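Local coordinates for protein L-Ala-D/L-Glu epimerase, a muconate lactonizing enzyme (Klebsiella pneumoniae subsp. pneumoniae MGH 78578, PDB 3FCP) that belongs to the muconate lactonizing enzyme family of the enolase superfamily, pairing a capping N-terminal domain with a modified TIM barrel that holds a magnesium ion, at residues A[71-76]-A[105-109]; A[75-80]-A[94-99]; A[336-340]-A[361-367]. All coordinates share one frame; numbering follows the deposited sequence.

Contact 1: residues A[71-76]-A[105-109]; sequences AITHYL and AKSAI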
ATOM      1  N   ALA A  71     -10.804  41.692  -5.247  1.00 25.45           N
ATOM      2  CA  ALA A  71      -9.420  41.224  -5.325  1.00 25.83           C
ATOM      3  C   ALA A  71      -8.631  42.062  -6.333  1.00 25.99           C
ATOM      4  O   ALA A  71      -7.496  42.452  -6.076  1.00 24.81           O
ATOM      5  CB  ALA A  71      -9.381  39.754  -5.724  1.00 22.83           C
ATOM      6  N   ILE A  72      -9.246  42.345  -7.476  1.00 26.21           N
ATOM      7  CA  ILE A  72      -8.593  43.139  -8.510  1.00 27.63           C
ATOM      8  C   ILE A  72      -8.345  44.582  -8.070  1.00 28.57           C
ATOM      9  O   ILE A  72      -7.233  45.095  -8.185  1.00 28.04           O
ATOM     10  CB  ILE A  72      -9.436  43.137  -9.805  1.00 27.79           C
ATOM     11  CG1 ILE A  72      -9.457  41.723 -10.390  1.00 26.99           C
ATOM     12  CG2 ILE A  72      -8.870  44.151 -10.811  1.00 27.16           C
ATOM     13  CD1 ILE A  72     -10.441  41.525 -11.521  1.00 29.04           C
ATOM     14  N   THR A  73      -9.385  45.229  -7.558  1.00 29.78           N
ATOM     15  CA  THR A  73      -9.289  46.620  -7.119  1.00 30.60           C
ATOM     16  C   THR A  73      -8.362  46.868  -5.929  1.00 30.51           C
ATOM     17  O   THR A  73      -7.441  47.679  -6.013  1.00 28.14           O
ATOM     18  CB  THR A  73     -10.683  47.184  -6.746  1.00 30.39           C
ATOM     19  OG1 THR A  73     -11.551  47.106  -7.884  1.00 33.03           O
ATOM     20  CG2 THR A  73     -10.568  48.651  -6.298  1.00 31.85           C
ATOM     21  N   HIS A  74      -8.603  46.162  -4.829  1.00 31.32           N
ATOM     22  CA  HIS A  74      -7.823  46.360  -3.610  1.00 32.01           C
ATOM     23  C   HIS A  74      -6.465  45.696  -3.476  1.00 30.07           C
ATOM     24  O   HIS A  74      -5.623  46.187  -2.728  1.00 29.87           O
ATOM     25  CB  HIS A  74      -8.652  45.963  -2.391  1.00 35.58           C
ATOM     26  CG  HIS A  74      -9.866  46.809  -2.185  1.00 42.72           C
ATOM     27  ND1 HIS A  74     -11.029  46.631  -2.903  1.00 46.06           N
ATOM     28  CD2 HIS A  74     -10.094  47.851  -1.350  1.00 43.73           C
ATOM     29  CE1 HIS A  74     -11.921  47.528  -2.520  1.00 46.54           C
ATOM     30  NE2 HIS A  74     -11.378  48.280  -1.580  1.00 46.38           N
ATOM     31  N   TYR A  75      -6.241  44.594  -4.185  1.00 27.32           N
ATOM     32  CA  TYR A  75      -4.979  43.878  -4.046  1.00 24.73           C
ATOM     33  C   TYR A  75      -4.117  43.744  -5.292  1.00 24.90           C
ATOM     34  O   TYR A  75      -2.953  44.135  -5.283  1.00 23.20           O
ATOM     35  CB  TYR A  75      -5.264  42.498  -3.441  1.00 25.15           C
ATOM     36  CG  TYR A  75      -5.850  42.601  -2.048  1.00 25.10           C
ATOM     37  CD1 TYR A  75      -5.034  42.868  -0.949  1.00 24.41           C
ATOM     38  CD2 TYR A  75      -7.227  42.518  -1.842  1.00 24.67           C
ATOM     39  CE1 TYR A  75      -5.576  43.055   0.326  1.00 26.36           C
ATOM     40  CE2 TYR A  75      -7.780  42.708  -0.570  1.00 25.17           C
ATOM     41  CZ  TYR A  75      -6.948  42.978   0.507  1.00 25.98           C
ATOM     42  OH  TYR A  75      -7.483  43.198   1.757  1.00 26.67           O
ATOM     43  N   LEU A  76      -4.675  43.198  -6.367  1.00 23.44           N
ATOM     44  CA  LEU A  76      -3.898  43.027  -7.581  1.00 23.60           C
ATOM     45  C   LEU A  76      -3.458  44.344  -8.225  1.00 24.70           C
ATOM     46  O   LEU A  76      -2.332  44.449  -8.711  1.00 24.62           O
ATOM     47  CB  LEU A  76      -4.684  42.176  -8.584  1.00 22.98           C
ATOM     48  CG  LEU A  76      -4.731  40.691  -8.204  1.00 24.74           C
ATOM     49  CD1 LEU A  76      -5.857  39.973  -8.967  1.00 23.27           C
ATOM     50  CD2 LEU A  76      -3.375  40.060  -8.494  1.00 24.67           C
ATOM     51  N   ALA A 105      -9.726  35.978 -10.239  1.00 21.52           N
ATOM     52  CA  ALA A 105      -9.195  37.330 -10.396  1.00 21.82           C
ATOM     53  C   ALA A 105      -7.852  37.271 -11.139  1.00 20.94           C
ATOM     54  O   ALA A 105      -7.605  38.055 -12.048  1.00 20.84           O
ATOM     55  CB  ALA A 105      -9.010  37.983  -9.028  1.00 20.72           C
ATOM     56  N   LYS A 106      -6.987  36.340 -10.745  1.00 21.56           N
ATOM     57  CA  LYS A 106      -5.685  36.196 -11.391  1.00 22.09           C
ATOM     58  C   LYS A 106      -5.835  35.853 -12.870  1.00 21.43           C
ATOM     59  O   LYS A 106      -5.069  36.329 -13.706  1.00 19.94           O
ATOM     60  CB  LYS A 106      -4.858  35.113 -10.693  1.00 21.24           C
ATOM     61  CG  LYS A 106      -4.413  35.492  -9.289  1.00 23.06           C
ATOM     62  CD  LYS A 106      -3.766  34.310  -8.565  1.00 23.39           C
ATOM     63  CE  LYS A 106      -3.281  34.715  -7.177  1.00 23.16           C
ATOM     64  NZ  LYS A 106      -2.816  33.540  -6.370  1.00 22.32           N
ATOM     65  N   SER A 107      -6.826  35.033 -13.197  1.00 20.43           N
ATOM     66  CA  SER A 107      -7.045  34.645 -14.586  1.00 20.65           C
ATOM     67  C   SER A 107      -7.410  35.842 -15.472  1.00 20.76           C
ATOM     68  O   SER A 107      -6.966  35.929 -16.619  1.00 22.48           O
ATOM     69  CB  SER A 107      -8.145  33.588 -14.669  1.00 20.36           C
ATOM     70  OG  SER A 107      -8.493  33.345 -16.018  1.00 22.07           O
ATOM     71  N   ALA A 108      -8.228  36.749 -14.948  1.00 20.89           N
ATOM     72  CA  ALA A 108      -8.619  37.938 -15.708  1.00 21.68           C
ATOM     73  C   ALA A 108      -7.378  38.785 -15.985  1.00 21.24           C
ATOM     74  O   ALA A 108      -7.183  39.277 -17.096  1.00 21.78           O
ATOM     75  CB  ALA A 108      -9.656  38.754 -14.929  1.00 21.40           C
ATOM     76  N   ILE A 109      -6.537  38.948 -14.968  1.00 19.92           N
ATOM     77  CA  ILE A 109      -5.310  39.729 -15.105  1.00 21.73           C
ATOM     78  C   ILE A 109      -4.302  39.072 -16.055  1.00 21.39           C
ATOM     79  O   ILE A 109      -3.702  39.743 -16.901  1.00 19.53           O
ATOM     80  CB  ILE A 109      -4.618  39.931 -13.729  1.00 23.38           C
ATOM     81  CG1 ILE A 109      -5.519  40.760 -12.806  1.00 23.86           C
ATOM     82  CG2 ILE A 109      -3.256  40.598 -13.923  1.00 22.78           C
ATOM     83  CD1 ILE A 109      -5.837  42.153 -13.334  1.00 26.37           C
TER

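Contact 2: residues A[75-80]-A[94-99]; sequences YLTPLL and RMNGAI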
ATOM      1  N   TYR A  75      -6.241  44.594  -4.185  1.00 27.32           N
ATOM      2  CA  TYR A  75      -4.979  43.878  -4.046  1.00 24.73           C
ATOM      3  C   TYR A  75      -4.117  43.744  -5.292  1.00 24.90           C
ATOM      4  O   TYR A  75      -2.953  44.135  -5.283  1.00 23.20           O
ATOM      5  CB  TYR A  75      -5.264  42.498  -3.441  1.00 25.15           C
ATOM      6  CG  TYR A  75      -5.850  42.601  -2.048  1.00 25.10           C
ATOM      7  CD1 TYR A  75      -5.034  42.868  -0.949  1.00 24.41           C
ATOM      8  CD2 TYR A  75      -7.227  42.518  -1.842  1.00 24.67           C
ATOM      9  CE1 TYR A  75      -5.576  43.055   0.326  1.00 26.36           C
ATOM     10  CE2 TYR A  75      -7.780  42.708  -0.570  1.00 25.17           C
ATOM     11  CZ  TYR A  75      -6.948  42.978   0.507  1.00 25.98           C
ATOM     12  OH  TYR A  75      -7.483  43.198   1.757  1.00 26.67           O
ATOM     13  N   LEU A  76      -4.675  43.198  -6.367  1.00 23.44           N
ATOM     14  CA  LEU A  76      -3.898  43.027  -7.581  1.00 23.60           C
ATOM     15  C   LEU A  76      -3.458  44.344  -8.225  1.00 24.70           C
ATOM     16  O   LEU A  76      -2.332  44.449  -8.711  1.00 24.62           O
ATOM     17  CB  LEU A  76      -4.684  42.176  -8.584  1.00 22.98           C
ATOM     18  CG  LEU A  76      -4.731  40.691  -8.204  1.00 24.74           C
ATOM     19  CD1 LEU A  76      -5.857  39.973  -8.967  1.00 23.27           C
ATOM     20  CD2 LEU A  76      -3.375  40.060  -8.494  1.00 24.67           C
ATOM     21  N   THR A  77      -4.331  45.351  -8.215  1.00 23.29           N
ATOM     22  CA  THR A  77      -3.991  46.623  -8.836  1.00 25.23           C
ATOM     23  C   THR A  77      -2.786  47.315  -8.195  1.00 26.59           C
ATOM     24  O   THR A  77      -1.821  47.648  -8.884  1.00 23.70           O
ATOM     25  CB  THR A  77      -5.210  47.563  -8.856  1.00 25.75           C
ATOM     26  OG1 THR A  77      -6.226  46.987  -9.688  1.00 25.02           O
ATOM     27  CG2 THR A  77      -4.832  48.938  -9.414  1.00 26.64           C
ATOM     28  N   PRO A  78      -2.815  47.532  -6.872  1.00 27.23           N
ATOM     29  CA  PRO A  78      -1.643  48.192  -6.288  1.00 28.43           C
ATOM     30  C   PRO A  78      -0.385  47.319  -6.315  1.00 29.20           C
ATOM     31  O   PRO A  78       0.735  47.827  -6.268  1.00 29.79           O
ATOM     32  CB  PRO A  78      -2.107  48.542  -4.871  1.00 28.45           C
ATOM     33  CG  PRO A  78      -3.151  47.493  -4.575  1.00 30.84           C
ATOM     34  CD  PRO A  78      -3.904  47.415  -5.886  1.00 28.96           C
ATOM     35  N   LEU A  79      -0.565  46.006  -6.411  1.00 27.75           N
ATOM     36  CA  LEU A  79       0.569  45.095  -6.439  1.00 27.63           C
ATOM     37  C   LEU A  79       1.287  45.110  -7.792  1.00 27.63           C
ATOM     38  O   LEU A  79       2.519  45.022  -7.857  1.00 26.06           O
ATOM     39  CB  LEU A  79       0.088  43.673  -6.106  1.00 28.97           C
ATOM     40  CG  LEU A  79       1.042  42.469  -6.053  1.00 29.43           C
ATOM     41  CD1 LEU A  79       1.465  42.100  -7.451  1.00 32.77           C
ATOM     42  CD2 LEU A  79       2.255  42.777  -5.172  1.00 27.56           C
ATOM     43  N   LEU A  80       0.517  45.251  -8.867  1.00 27.64           N
ATOM     44  CA  LEU A  80       1.070  45.220 -10.220  1.00 26.66           C
ATOM     45  C   LEU A  80       1.421  46.555 -10.882  1.00 27.99           C
ATOM     46  O   LEU A  80       2.252  46.594 -11.786  1.00 27.38           O
ATOM     47  CB  LEU A  80       0.119  44.435 -11.131  1.00 25.62           C
ATOM     48  CG  LEU A  80      -0.104  42.976 -10.706  1.00 27.57           C
ATOM     49  CD1 LEU A  80      -1.159  42.323 -11.599  1.00 27.04           C
ATOM     50  CD2 LEU A  80       1.217  42.218 -10.777  1.00 27.07           C
ATOM     51  N   ARG A  94       5.065  37.170  -8.486  1.00 24.31           N
ATOM     52  CA  ARG A  94       4.720  38.269  -7.597  1.00 24.37           C
ATOM     53  C   ARG A  94       3.275  38.118  -7.129  1.00 24.51           C
ATOM     54  O   ARG A  94       2.969  38.287  -5.950  1.00 24.55           O
ATOM     55  CB  ARG A  94       4.899  39.605  -8.322  1.00 25.51           C
ATOM     56  CG  ARG A  94       4.618  40.844  -7.469  1.00 25.16           C
ATOM     57  CD  ARG A  94       4.929  42.117  -8.251  1.00 24.70           C
ATOM     58  NE  ARG A  94       4.675  43.332  -7.480  1.00 26.02           N
ATOM     59  CZ  ARG A  94       5.504  43.835  -6.566  1.00 27.49           C
ATOM     60  NH1 ARG A  94       6.649  43.231  -6.300  1.00 29.23           N
ATOM     61  NH2 ARG A  94       5.184  44.947  -5.910  1.00 27.40           N
ATOM     62  N   MET A  95       2.395  37.793  -8.069  1.00 25.18           N
ATOM     63  CA  MET A  95       0.977  37.615  -7.787  1.00 26.39           C
ATOM     64  C   MET A  95       0.729  36.453  -6.817  1.00 27.51           C
ATOM     65  O   MET A  95      -0.015  36.587  -5.843  1.00 28.55           O
ATOM     66  CB  MET A  95       0.214  37.361  -9.100  1.00 25.20           C
ATOM     67  CG  MET A  95       0.281  38.512 -10.119  1.00 28.63           C
ATOM     68  SD  MET A  95      -0.466  38.088 -11.732  1.00 27.57           S
ATOM     69  CE  MET A  95      -2.079  38.053 -11.223  1.00 17.36           C
ATOM     70  N   ASN A  96       1.348  35.309  -7.084  1.00 27.01           N
ATOM     71  CA  ASN A  96       1.140  34.150  -6.227  1.00 27.27           C
ATOM     72  C   ASN A  96       1.828  34.302  -4.883  1.00 27.78           C
ATOM     73  O   ASN A  96       1.347  33.788  -3.875  1.00 26.42           O
ATOM     74  CB  ASN A  96       1.604  32.875  -6.934  1.00 26.68           C
ATOM     75  CG  ASN A  96       0.729  32.537  -8.124  1.00 30.05           C
ATOM     76  OD1 ASN A  96      -0.465  32.834  -8.122  1.00 30.21           O
ATOM     77  ND2 ASN A  96       1.308  31.911  -9.139  1.00 30.12           N
ATOM     78  N   GLY A  97       2.939  35.025  -4.867  1.00 27.82           N
ATOM     79  CA  GLY A  97       3.649  35.233  -3.621  1.00 29.40           C
ATOM     80  C   GLY A  97       2.885  36.131  -2.665  1.00 30.52           C
ATOM     81  O   GLY A  97       2.980  35.970  -1.448  1.00 30.82           O
ATOM     82  N   ALA A  98       2.105  37.064  -3.208  1.00 30.29           N
ATOM     83  CA  ALA A  98       1.350  38.001  -2.379  1.00 29.39           C
ATOM     84  C   ALA A  98      -0.146  37.719  -2.255  1.00 29.43           C
ATOM     85  O   ALA A  98      -0.809  38.246  -1.358  1.00 30.52           O
ATOM     86  CB  ALA A  98       1.555  39.414  -2.908  1.00 29.79           C
ATOM     87  N   ILE A  99      -0.676  36.892  -3.148  1.00 28.06           N
ATOM     88  CA  ILE A  99      -2.101  36.594  -3.145  1.00 28.65           C
ATOM     89  C   ILE A  99      -2.383  35.099  -3.146  1.00 26.28           C
ATOM     90  O   ILE A  99      -2.028  34.405  -4.093  1.00 27.24           O
ATOM     91  CB  ILE A  99      -2.793  37.190  -4.401  1.00 30.59           C
ATOM     92  CG1 ILE A  99      -2.432  38.672  -4.563  1.00 32.13           C
ATOM     93  CG2 ILE A  99      -4.298  36.998  -4.303  1.00 29.66           C
ATOM     94  CD1 ILE A  99      -2.894  39.540  -3.436  1.00 33.91           C
TER
HETATM   95  O   HOH W   1       3.473  47.410  -5.857  1.00 29.28           O

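Contact 3: residues A[336-340]-A[361-367]; sequences DDIVS and ELDEDKL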
ATOM      1  N   ASP A 336     -26.406  39.479 -25.696  1.00 36.04           N
ATOM      2  CA  ASP A 336     -25.470  40.551 -26.033  1.00 36.00           C
ATOM      3  C   ASP A 336     -24.189  40.361 -25.216  1.00 35.12           C
ATOM      4  O   ASP A 336     -24.197  39.685 -24.190  1.00 36.05           O
ATOM      5  CB  ASP A 336     -26.088  41.922 -25.719  1.00 35.70           C
ATOM      6  CG  ASP A 336     -25.557  43.029 -26.627  1.00 36.94           C
ATOM      7  OD1 ASP A 336     -25.943  44.203 -26.428  1.00 37.49           O
ATOM      8  OD2 ASP A 336     -24.763  42.734 -27.545  1.00 34.68           O
ATOM      9  N   ASP A 337     -23.095  40.959 -25.674  1.00 33.97           N
ATOM     10  CA  ASP A 337     -21.810  40.849 -24.987  1.00 33.75           C
ATOM     11  C   ASP A 337     -21.164  42.237 -24.988  1.00 33.51           C
ATOM     12  O   ASP A 337     -21.743  43.192 -25.507  1.00 33.55           O
ATOM     13  CB  ASP A 337     -20.903  39.859 -25.729  1.00 30.45           C
ATOM     14  CG  ASP A 337     -19.869  39.198 -24.815  1.00 30.58           C
ATOM     15  OD1 ASP A 337     -19.393  39.845 -23.854  1.00 28.92           O
ATOM     16  OD2 ASP A 337     -19.525  38.027 -25.075  1.00 28.10           O
ATOM     17  N   ILE A 338     -19.967  42.351 -24.421  1.00 31.83           N
ATOM     18  CA  ILE A 338     -19.285  43.636 -24.381  1.00 29.89           C
ATOM     19  C   ILE A 338     -18.144  43.772 -25.393  1.00 29.90           C
ATOM     20  O   ILE A 338     -17.299  44.657 -25.260  1.00 29.80           O
ATOM     21  CB  ILE A 338     -18.764  43.963 -22.947  1.00 29.96           C
ATOM     22  CG1 ILE A 338     -18.089  42.738 -22.321  1.00 30.33           C
ATOM     23  CG2 ILE A 338     -19.918  44.432 -22.066  1.00 28.24           C
ATOM     24  CD1 ILE A 338     -16.750  42.386 -22.929  1.00 32.09           C
ATOM     25  N   VAL A 339     -18.119  42.899 -26.401  1.00 29.54           N
ATOM     26  CA  VAL A 339     -17.089  42.968 -27.439  1.00 30.52           C
ATOM     27  C   VAL A 339     -17.681  43.583 -28.710  1.00 31.77           C
ATOM     28  O   VAL A 339     -18.894  43.556 -28.918  1.00 30.68           O
ATOM     29  CB  VAL A 339     -16.499  41.566 -27.798  1.00 31.45           C
ATOM     30  CG1 VAL A 339     -15.772  40.980 -26.594  1.00 29.70           C
ATOM     31  CG2 VAL A 339     -17.606  40.619 -28.271  1.00 30.70           C
ATOM     32  N   SER A 340     -16.825  44.136 -29.558  1.00 31.72           N
ATOM     33  CA  SER A 340     -17.295  44.742 -30.793  1.00 34.89           C
ATOM     34  C   SER A 340     -17.704  43.670 -31.802  1.00 34.92           C
ATOM     35  O   SER A 340     -18.718  43.815 -32.489  1.00 34.51           O
ATOM     36  CB  SER A 340     -16.207  45.639 -31.390  1.00 34.81           C
ATOM     37  OG  SER A 340     -15.045  44.894 -31.693  1.00 41.41           O
ATOM     38  N   GLU A 361     -12.050  42.867 -29.379  1.00 30.78           N
ATOM     39  CA  GLU A 361     -11.931  44.240 -28.901  1.00 32.76           C
ATOM     40  C   GLU A 361     -13.126  44.632 -28.038  1.00 31.82           C
ATOM     41  O   GLU A 361     -14.251  44.189 -28.270  1.00 31.05           O
ATOM     42  CB  GLU A 361     -11.840  45.184 -30.105  1.00 36.36           C
ATOM     43  CG  GLU A 361     -10.995  46.425 -29.890  1.00 45.17           C
ATOM     44  CD  GLU A 361      -9.507  46.117 -29.836  1.00 48.03           C
ATOM     45  OE1 GLU A 361      -9.065  45.470 -28.866  1.00 51.17           O
ATOM     46  OE2 GLU A 361      -8.779  46.517 -30.769  1.00 51.82           O
ATOM     47  N   LEU A 362     -12.874  45.482 -27.052  1.00 31.47           N
ATOM     48  CA  LEU A 362     -13.917  45.950 -26.151  1.00 32.90           C
ATOM     49  C   LEU A 362     -14.815  46.992 -26.823  1.00 34.00           C
ATOM     50  O   LEU A 362     -14.327  47.903 -27.496  1.00 33.55           O
ATOM     51  CB  LEU A 362     -13.269  46.563 -24.912  1.00 35.06           C
ATOM     52  CG  LEU A 362     -14.052  46.593 -23.604  1.00 37.24           C
ATOM     53  CD1 LEU A 362     -14.399  45.171 -23.186  1.00 37.72           C
ATOM     54  CD2 LEU A 362     -13.206  47.275 -22.532  1.00 37.96           C
ATOM     55  N   ASP A 363     -16.126  46.839 -26.657  1.00 34.17           N
ATOM     56  CA  ASP A 363     -17.097  47.784 -27.209  1.00 34.74           C
ATOM     57  C   ASP A 363     -17.459  48.677 -26.026  1.00 34.54           C
ATOM     58  O   ASP A 363     -18.327  48.329 -25.224  1.00 34.17           O
ATOM     59  CB  ASP A 363     -18.346  47.047 -27.705  1.00 32.45           C
ATOM     60  CG  ASP A 363     -19.372  47.982 -28.339  1.00 35.38           C
ATOM     61  OD1 ASP A 363     -19.519  49.132 -27.867  1.00 33.45           O
ATOM     62  OD2 ASP A 363     -20.047  47.559 -29.304  1.00 34.91           O
ATOM     63  N   GLU A 364     -16.781  49.816 -25.908  1.00 35.95           N
ATOM     64  CA  GLU A 364     -17.018  50.721 -24.791  1.00 38.33           C
ATOM     65  C   GLU A 364     -18.467  51.123 -24.569  1.00 37.96           C
ATOM     66  O   GLU A 364     -18.919  51.212 -23.427  1.00 37.63           O
ATOM     67  CB  GLU A 364     -16.145  51.971 -24.923  1.00 42.48           C
ATOM     68  CG  GLU A 364     -14.710  51.748 -24.466  1.00 48.40           C
ATOM     69  CD  GLU A 364     -13.958  53.044 -24.251  1.00 53.61           C
ATOM     70  OE1 GLU A 364     -13.677  53.741 -25.253  1.00 56.50           O
ATOM     71  OE2 GLU A 364     -13.653  53.370 -23.078  1.00 55.07           O
ATOM     72  N   ASP A 365     -19.205  51.363 -25.646  1.00 37.39           N
ATOM     73  CA  ASP A 365     -20.599  51.748 -25.496  1.00 37.69           C
ATOM     74  C   ASP A 365     -21.364  50.651 -24.768  1.00 36.25           C
ATOM     75  O   ASP A 365     -22.135  50.929 -23.858  1.00 36.57           O
ATOM     76  CB  ASP A 365     -21.233  52.032 -26.862  1.00 38.72           C
ATOM     77  CG  ASP A 365     -20.700  53.305 -27.494  1.00 41.82           C
ATOM     78  OD1 ASP A 365     -20.472  54.281 -26.746  1.00 41.77           O
ATOM     79  OD2 ASP A 365     -20.518  53.336 -28.731  1.00 43.51           O
ATOM     80  N   LYS A 366     -21.145  49.403 -25.164  1.00 35.32           N
ATOM     81  CA  LYS A 366     -21.818  48.288 -24.511  1.00 34.12           C
ATOM     82  C   LYS A 366     -21.277  48.095 -23.094  1.00 33.34           C
ATOM     83  O   LYS A 366     -22.036  47.850 -22.156  1.00 32.53           O
ATOM     84  CB  LYS A 366     -21.633  47.004 -25.324  1.00 35.35           C
ATOM     85  CG  LYS A 366     -22.536  46.905 -26.546  1.00 35.46           C
ATOM     86  CD  LYS A 366     -22.423  45.537 -27.188  1.00 37.05           C
ATOM     87  CE  LYS A 366     -23.474  45.330 -28.261  1.00 39.41           C
ATOM     88  NZ  LYS A 366     -23.381  46.373 -29.311  1.00 43.23           N
ATOM     89  N   LEU A 367     -19.963  48.214 -22.939  1.00 32.66           N
ATOM     90  CA  LEU A 367     -19.352  48.051 -21.627  1.00 33.11           C
ATOM     91  C   LEU A 367     -20.051  48.939 -20.615  1.00 33.95           C
ATOM     92  O   LEU A 367     -20.494  48.472 -19.566  1.00 34.50           O
ATOM     93  CB  LEU A 367     -17.868  48.417 -21.670  1.00 31.47           C
ATOM     94  CG  LEU A 367     -17.152  48.356 -20.313  1.00 32.33           C
ATOM     95  CD1 LEU A 367     -17.202  46.931 -19.758  1.00 32.56           C
ATOM     96  CD2 LEU A 367     -15.711  48.819 -20.480  1.00 33.48           C
TER
HETATM   97  O   HOH W   2     -14.227  41.948 -30.789  1.00 31.16           O

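Contact 1: residues A[71-76]-A[105-109]
Leu76 and Ile109 share the same first torsion: CG of Leu76 (chi1 -74°) and CG1 of Ile109 (chi1 -64°) both stand anti to their own carbonyl carbon, and the two side chains slide past each other in opposite directions. Leu76 then extends at chi2, and its CD1 methyl comes to rest 3.9 Å from CG1 of Ile109. The same methyl lies 3.7 Å from CB of Ala105, so one branch of one leucine serves two residues a helical turn apart.

Ala105 is the small residue on which the contact turns. Its CB is met by three side chains of the facing helix: CD1 of Leu76, CB of Ala71 at 3.8 Å and CG1 of Ile72 at 4.0 Å. With nothing beyond CB on Ala71 or Ala105, the backbones come close here, and CA of Ile72 is 6.1 Å from CA of Ala105. At the longer range of 4.5 Å, CD1 of Ile72 faces CB of Ala108. No hydrogen bond crosses the interface, and every residue that touches is buried.

Within 71-76 the helix widens into a pi-type turn, where Ala71 O accepts from both Tyr75 N and Leu76 N. Strand 33-42 adds a further layer, Val36 touching Ile72 and Val38 touching both Ala108 and Ile109. The short segments cross nearly at right angles (-85°), with axes 10.5 Å apart: apolar helix-on-helix packing within the alpha/beta capping domain of the enolase superfamily, where helices lie against a three-stranded antiparallel sheet.

Contact 2: residues A[75-80]-A[94-99]
Arg94 reaches across to Leu79 with a chain that runs straight from CB to NE, its CG anti to the backbone N (chi1 -178°). CG meets the CD1 methyl of Leu79 at 3.4 Å. CD continues along the same leucine, 3.6 Å from its CD1, and approaches Leu79 O. NE delivers the main bond: it donates to Leu79 O over 2.8 Å, nearly straight at 167°, and the oxygen sits almost in the guanidinium plane. Seen from the acceptor, the donor is tilted 33° from the carbonyl plane. CZ passes beside CD2 of Leu79, which lies over one face of the guanidinium. At the tip, NH2 adds a weak bond to the same carbonyl and also donates to a water 3.0 Å away, which in turn donates to Pro78 O.

Leu79 and Arg94 thus slide past each other in opposite directions, the leucine's branches against the arginine while CD2 also reaches CB of Ala98. Met95 bends at its last torsion and brings CE to 3.6 Å from CD2 of Leu76; its CG packs on CD2 of Leu80, and both leucines cross it at about a right angle. At the other end CD1 of Ile99 touches CB of Tyr75, whose hydroxyl is hydrogen-bonded to Glu66 of the second subunit.

Leu76, Leu80, Met95 and Ile99 therefore form the buried apolar part, while Arg94 and Leu79 pack at the partly exposed side. There the arginine uses its aliphatic stem as hydrophobic surface, and its head bonds Leu79 O directly and Pro78 O through a water. These carbonyls lie near the C-terminal end of helix 65-80, where the positive charge would probably suit the helix dipole.

Contact 3: residues A[336-340]-A[361-367]
Val339 and Leu362 face each other in a single beta bridge, which pins the loop 336-340 to the residues leading into helix 364-370. Side chains of both segments lie against strands 7-17 and 33-42 of the three-stranded sheet, consistent with the C-terminal part of the chain joining the capping domain, as in the enolase superfamily. Two backbone bonds flank the bridge: Asp363 N donates to Ile338 O (2.8 Å, 172°), and Ser340 N donates to Glu361 O (2.9 Å). Glu361 O also receives a CA-H contact from Val339. Glu361 N donates a hydrogen bond to a water that is also hydrogen-bonded to Ser340 OG.

Asp363 is the N-cap of the helix. Its OD1 accepts from Lys366 N at 3.2 Å, the donor standing well above the carboxylate plane, and its OD2 forms a salt bridge with Lys366 NZ. Ile338 N donates to Asp337 OD1 at 2.6 Å, while Asp337 OD2 accepts from Thr307 N. OD1 of Asp336 is bonded to Tyr370 OH.

CD1 of Ile338 packs on CD1 of Leu362 at 3.7 Å, and CG2 of Ile338 lies against the backbone of Leu367; Val15 touches both Ile338 and Leu367. Lys366 bends at its last torsion (chi4 58°), which turns NZ toward Asp363, while its methylenes run past residues 336-337. One acceptor is left over: Asp337 O, buried here without a hydrogen-bonding partner, has CD of Lys366 only 3.0 Å away.

From the N terminus, the chain first forms strands 7-17, 33-42 and 47-53, then enters helix 65-80, where contacts 1 and 2 both start. Contact 2 closes the shorter loop, 75-99, through helix 88-98; this loop nests within the span 71-109 of contact 1, which closes on helix 103-121. The two share Tyr75 and Leu76 and touch directly, with Lys106 NZ probably hydrogen-bonded to Ile99 O, so three successive helices form one cluster that also borders the second subunit. Contact 3 follows both in series and closes a separate loop holding strands 345-346 and 349-351. Its centre is about 21 Å from that of contact 1, yet strands 7-17 and 33-42 touch both contacts.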